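Local coordinates for protein meso-diaminopimelate dehydrogenase (Clostridium tetani, PDB 3WGY) that catalyses, in its native form, the reversible NADP-dependent oxidative deamination of meso-diaminopimelate and, in this engineered form, binds 4-methyl-2-oxovalerate, at residues Ser157-Arg162 with Lys219-Tyr224; Leu271-Glu274 with Glu278-Ser281. The protein carries 6 engineered substitutions. All blocks are in the same frame, centred on the assembly; numbering follows the deposited sequence.

Interaction 1 of 2, residues Ser157-Arg162 with Lys219-Tyr224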
loop_
_atom_site.group_PDB
_atom_site.type_symbol
_atom_site.label_atom_id
_atom_site.label_comp_id
_atom_site.label_asym_id
_atom_site.label_seq_id
_atom_site.Cartn_x
_atom_site.Cartn_y
_atom_site.Cartn_z
ATOM N N SER B 157 13.774 14.581 -23.777
ATOM C CA SER B 157 15.097 14.280 -24.315
ATOM C C SER B 157 15.132 14.568 -25.805
ATOM O O SER B 157 16.140 15.042 -26.328
ATOM C CB SER B 157 15.468 12.819 -24.059
ATOM O OG SER B 157 15.792 12.619 -22.693
ATOM N N ASP B 158 14.031 14.266 -26.490
ATOM C CA ASP B 158 13.931 14.535 -27.920
ATOM C C ASP B 158 13.869 16.050 -28.093
ATOM O O ASP B 158 14.493 16.607 -28.994
ATOM C CB ASP B 158 12.663 13.911 -28.511
ATOM C CG ASP B 158 12.660 12.396 -28.430
ATOM O OD1 ASP B 158 13.717 11.779 -28.693
ATOM O OD2 ASP B 158 11.594 11.822 -28.119
ATOM N N ALA B 159 13.107 16.702 -27.219
ATOM C CA ALA B 159 12.952 18.153 -27.246
ATOM C C ALA B 159 14.309 18.833 -27.093
ATOM O O ALA B 159 14.611 19.784 -27.807
ATOM C CB ALA B 159 12.013 18.599 -26.131
ATOM N N ILE B 160 15.117 18.345 -26.153
ATOM C CA ILE B 160 16.453 18.891 -25.919
ATOM C C ILE B 160 17.292 18.782 -27.190
ATOM O O ILE B 160 18.001 19.717 -27.561
ATOM C CB ILE B 160 17.190 18.122 -24.793
ATOM C CG1 ILE B 160 16.572 18.440 -23.438
ATOM C CG2 ILE B 160 18.654 18.507 -24.763
ATOM C CD1 ILE B 160 17.168 17.626 -22.320
ATOM N N ARG B 161 17.201 17.634 -27.855
ATOM C CA ARG B 161 17.956 17.385 -29.078
ATOM C C ARG B 161 17.575 18.319 -30.228
ATOM O O ARG B 161 18.330 18.474 -31.184
ATOM C CB ARG B 161 17.781 15.933 -29.523
ATOM C CG ARG B 161 18.355 14.895 -28.574
ATOM C CD ARG B 161 18.492 13.552 -29.286
ATOM N NE ARG B 161 19.046 12.519 -28.421
ATOM C CZ ARG B 161 18.349 11.845 -27.513
ATOM N NH1 ARG B 161 17.052 12.090 -27.347
ATOM N NH2 ARG B 161 18.952 10.929 -26.766
ATOM N N ARG B 162 16.403 18.933 -30.138
ATOM C CA ARG B 162 15.949 19.860 -31.171
ATOM C C ARG B 162 16.622 21.229 -31.039
ATOM O O ARG B 162 16.652 22.011 -31.992
ATOM C CB ARG B 162 14.429 20.041 -31.088
ATOM C CG ARG B 162 13.619 19.021 -31.872
ATOM C CD ARG B 162 12.157 19.077 -31.465
ATOM N NE ARG B 162 11.713 17.792 -30.937
ATOM C CZ ARG B 162 10.814 17.644 -29.971
ATOM N NH1 ARG B 162 10.252 18.709 -29.409
ATOM N NH2 ARG B 162 10.475 16.426 -29.569
ATOM N N LYS B 219 15.752 26.125 -21.041
ATOM C CA LYS B 219 14.979 26.662 -19.930
ATOM C C LYS B 219 13.683 27.375 -20.331
ATOM O O LYS B 219 12.639 27.183 -19.700
ATOM C CB LYS B 219 15.840 27.620 -19.106
ATOM C CG LYS B 219 16.999 26.966 -18.382
ATOM C CD LYS B 219 17.528 27.901 -17.309
ATOM C CE LYS B 219 18.679 27.285 -16.538
ATOM N NZ LYS B 219 18.880 27.949 -15.219
ATOM N N THR B 220 13.741 28.196 -21.374
ATOM C CA THR B 220 12.557 28.934 -21.809
ATOM C C THR B 220 11.666 28.163 -22.777
ATOM O O THR B 220 10.682 28.704 -23.274
ATOM C CB THR B 220 12.944 30.269 -22.486
ATOM O OG1 THR B 220 13.661 29.996 -23.697
ATOM C CG2 THR B 220 13.815 31.103 -21.564
ATOM N N MET B 221 12.004 26.905 -23.046
ATOM C CA MET B 221 11.212 26.098 -23.971
ATOM C C MET B 221 9.798 25.856 -23.461
ATOM O O MET B 221 9.600 25.263 -22.400
ATOM C CB MET B 221 11.882 24.754 -24.227
ATOM C CG MET B 221 11.186 23.945 -25.305
ATOM S SD MET B 221 11.941 22.345 -25.537
ATOM C CE MET B 221 13.373 22.792 -26.517
ATOM N N PRO B 222 8.792 26.303 -24.229
ATOM C CA PRO B 222 7.379 26.150 -23.874
ATOM C C PRO B 222 6.887 24.714 -23.993
ATOM O O PRO B 222 7.408 23.930 -24.788
ATOM C CB PRO B 222 6.682 27.085 -24.854
ATOM C CG PRO B 222 7.523 26.937 -26.077
ATOM C CD PRO B 222 8.932 27.004 -25.519
ATOM N N ASP B 223 5.881 24.389 -23.189
ATOM C CA ASP B 223 5.281 23.058 -23.159
ATOM C C ASP B 223 6.185 22.016 -22.500
ATOM O O ASP B 223 5.721 20.927 -22.169
ATOM C CB ASP B 223 4.917 22.581 -24.576
ATOM C CG ASP B 223 4.065 23.586 -25.339
ATOM O OD1 ASP B 223 3.057 24.065 -24.778
ATOM O OD2 ASP B 223 4.401 23.888 -26.505
ATOM N N TYR B 224 7.462 22.343 -22.304
ATOM C CA TYR B 224 8.389 21.388 -21.696
ATOM C C TYR B 224 9.106 21.839 -20.429
ATOM O O TYR B 224 8.955 21.222 -19.381
ATOM C CB TYR B 224 9.454 20.944 -22.703
ATOM C CG TYR B 224 8.932 20.156 -23.880
ATOM C CD1 TYR B 224 8.327 20.799 -24.960
ATOM C CD2 TYR B 224 9.069 18.768 -23.930
ATOM C CE1 TYR B 224 7.876 20.082 -26.064
ATOM C CE2 TYR B 224 8.620 18.040 -25.028
ATOM C CZ TYR B 224 8.028 18.704 -26.093
ATOM O OH TYR B 224 7.603 18.003 -27.198
#
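A159 projects its single methyl group from helix 154-162 onto the face of the Y224 ring, joining two pieces of the alpha/beta domain built round a four-stranded mixed sheet. Y224 lies in the loop between helix 211-219 and strand 230-234. Its CG stands anti to the carbonyl carbon, and the ring is turned to offer a face to the helix. The resulting CH-pi contact places A159 CB 3.8 Å from the centroid of the Y224 ring, 20° off its normal and displaced toward the CD2-CE2 side; the nearest ring atom, CE2 of Y224, is 3.6 Å from CB of A159.

M221 reaches the same alanine by another route. Its chain runs extended through the first two torsions and then bends at chi3 (-79°), so that sulfur and methyl meet different parts of A159. SD of M221 lies 3.8 Å from A159 CB, while CE of M221 packs 3.5 Å from A159 O, a carbonyl that also accepts the backbone N-H of R162. Beyond A159, M221 also touches V163, and I160 turns from this contact toward strands 166-175 and 197-205.

Y224 also makes an edge-to-face ring contact with H156, one of the residues lining the pocket for 4-methyl-2-oxovalerate. The loop therefore packs against the helix close to the ligand, although the Y224 side chain is itself about 6 Å from it. At the outer end of the ring, the R162 guanidinium lies flat over A159 CA, its chain bent at chi3, and its plane is turned 69° from that of the Y224 ring. Y224 OH sits at the guanidinium's edge, 3.5 Å from NH1 of R162, close but not hydrogen-bonded.

Interaction 2 of 2, residues Leu271-Glu274 with Glu278-Ser281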
loop_
_atom_site.group_PDB
_atom_site.type_symbol
_atom_site.label_atom_id
_atom_site.label_comp_id
_atom_site.label_asym_id
_atom_site.label_seq_id
_atom_site.Cartn_x
_atom_site.Cartn_y
_atom_site.Cartn_z
ATOM N N LEU B 271 8.527 4.454 -4.257
ATOM C CA LEU B 271 9.312 3.443 -4.937
ATOM C C LEU B 271 10.668 4.007 -5.355
ATOM O O LEU B 271 10.771 5.161 -5.773
ATOM C CB LEU B 271 8.566 2.960 -6.196
ATOM C CG LEU B 271 7.191 2.301 -6.034
ATOM C CD1 LEU B 271 6.493 2.253 -7.388
ATOM C CD2 LEU B 271 7.334 0.895 -5.453
ATOM N N ASN B 272 11.701 3.180 -5.252
ATOM C CA ASN B 272 13.050 3.560 -5.660
ATOM C C ASN B 272 13.486 2.415 -6.568
ATOM O O ASN B 272 13.919 1.364 -6.092
ATOM C CB ASN B 272 13.965 3.665 -4.443
ATOM C CG ASN B 272 15.356 4.172 -4.799
ATOM O OD1 ASN B 272 15.729 4.246 -5.974
ATOM N ND2 ASN B 272 16.132 4.512 -3.782
ATOM N N LEU B 273 13.381 2.622 -7.877
ATOM C CA LEU B 273 13.686 1.564 -8.836
ATOM C C LEU B 273 14.934 1.754 -9.685
ATOM O O LEU B 273 14.988 2.643 -10.531
ATOM C CB LEU B 273 12.481 1.377 -9.768
ATOM C CG LEU B 273 11.098 1.485 -9.104
ATOM C CD1 LEU B 273 10.012 1.589 -10.175
ATOM C CD2 LEU B 273 10.867 0.291 -8.195
ATOM N N GLU B 274 15.929 0.900 -9.481
ATOM C CA GLU B 274 17.153 0.994 -10.270
ATOM C C GLU B 274 16.803 0.632 -11.715
ATOM O O GLU B 274 17.421 1.115 -12.664
ATOM C CB GLU B 274 18.217 0.032 -9.728
ATOM C CG GLU B 274 19.600 0.224 -10.337
ATOM C CD GLU B 274 20.592 -0.851 -9.899
ATOM O OE1 GLU B 274 20.628 -1.172 -8.695
ATOM O OE2 GLU B 274 21.343 -1.365 -10.761
ATOM N N GLU B 278 11.991 -3.453 -15.331
ATOM C CA GLU B 278 11.920 -4.750 -14.678
ATOM C C GLU B 278 10.940 -4.744 -13.505
ATOM O O GLU B 278 10.397 -5.788 -13.127
ATOM C CB GLU B 278 13.304 -5.177 -14.200
ATOM C CG GLU B 278 14.310 -5.291 -15.328
ATOM C CD GLU B 278 15.445 -6.224 -14.982
ATOM O OE1 GLU B 278 16.132 -5.993 -13.962
ATOM O OE2 GLU B 278 15.640 -7.202 -15.731
ATOM N N PHE B 279 10.707 -3.572 -12.928
ATOM C CA PHE B 279 9.778 -3.498 -11.816
ATOM C C PHE B 279 8.375 -3.597 -12.383
ATOM O O PHE B 279 7.539 -4.335 -11.871
ATOM C CB PHE B 279 9.929 -2.194 -11.049
ATOM C CG PHE B 279 9.030 -2.110 -9.852
ATOM C CD1 PHE B 279 9.335 -2.812 -8.687
ATOM C CD2 PHE B 279 7.857 -1.374 -9.901
ATOM C CE1 PHE B 279 8.478 -2.777 -7.583
ATOM C CE2 PHE B 279 6.989 -1.333 -8.805
ATOM C CZ PHE B 279 7.303 -2.036 -7.645
ATOM N N THR B 280 8.120 -2.844 -13.445
ATOM C CA THR B 280 6.821 -2.883 -14.103
ATOM C C THR B 280 6.528 -4.332 -14.490
ATOM O O THR B 280 5.410 -4.817 -14.333
ATOM C CB THR B 280 6.823 -2.034 -15.384
ATOM O OG1 THR B 280 7.107 -0.674 -15.044
ATOM C CG2 THR B 280 5.465 -2.118 -16.074
ATOM N N SER B 281 7.549 -5.012 -14.993
ATOM C CA SER B 281 7.424 -6.411 -15.393
ATOM C C SER B 281 7.061 -7.321 -14.220
ATOM O O SER B 281 6.244 -8.236 -14.366
ATOM C CB SER B 281 8.728 -6.894 -16.024
ATOM O OG SER B 281 8.958 -6.245 -17.255
#
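L273 and L271 approach the F279 ring in different ways, one over its face and the other obliquely near its far end. L273 crosses F279 at about a right angle and carries CD2 over the ring, 3.6 Å from its centroid and 21° off the normal. This CH-pi contact is displaced toward the side of the ring where it joins the main chain: CD2 of L273 is only 3.4 Å from CG of F279, a snug fit. The second branch of the fork, CD1 of L273, settles 3.7 Å from F279 CD2, and both methyls also border CB of F279. The two methyls of L273 lie on the same side of the ring plane, at the root of the phenyl group.

L271, two residues earlier on the same side of the strand, takes the outer part of the ring. It too crosses F279 nearly at a right angle, with CD2 of L271 3.7 Å from CZ of F279 and CD1 of L271 3.9 Å from CE2.

The arrangement is a strand-turn-helix connection: strand 264-273, at the edge of the chain's three-stranded antiparallel sheet, runs through a short turn into helix 276-296, and F279 in the first turn of that helix points back at the strand just left. Here F279 CG is anti to its own backbone N (chi1 -177°), which extends the ring toward the leucines. Helix 123-138 closes in on the same cluster, with W123 and F128 against L271 and L127 against F279. The sheet does not end at this edge, since residues 271-273 pair in an antiparallel ladder with a strand of the second subunit, whose Q265 packs on both L273 and F279 and whose M267 packs on L271.

The two contacts do not touch, their centres lying about 27 Å apart, and they share no helix or strand. Interaction 1 is partly buried near the periphery of the chain, about 23 Å from its centre, and ties a helix to a loop distant in sequence; the touching residues of interaction 2 are all buried, about 9 Å from that centre, and join neighbouring elements across a short turn. Both rest on a methyl over an aromatic face. In interaction 1, however, the tyrosine, methionine and arginine bring polar atoms and solvent exposure beside a ligand pocket, whereas interaction 2 is wholly apolar and adjoins the subunit interface, which interaction 1 does not reach.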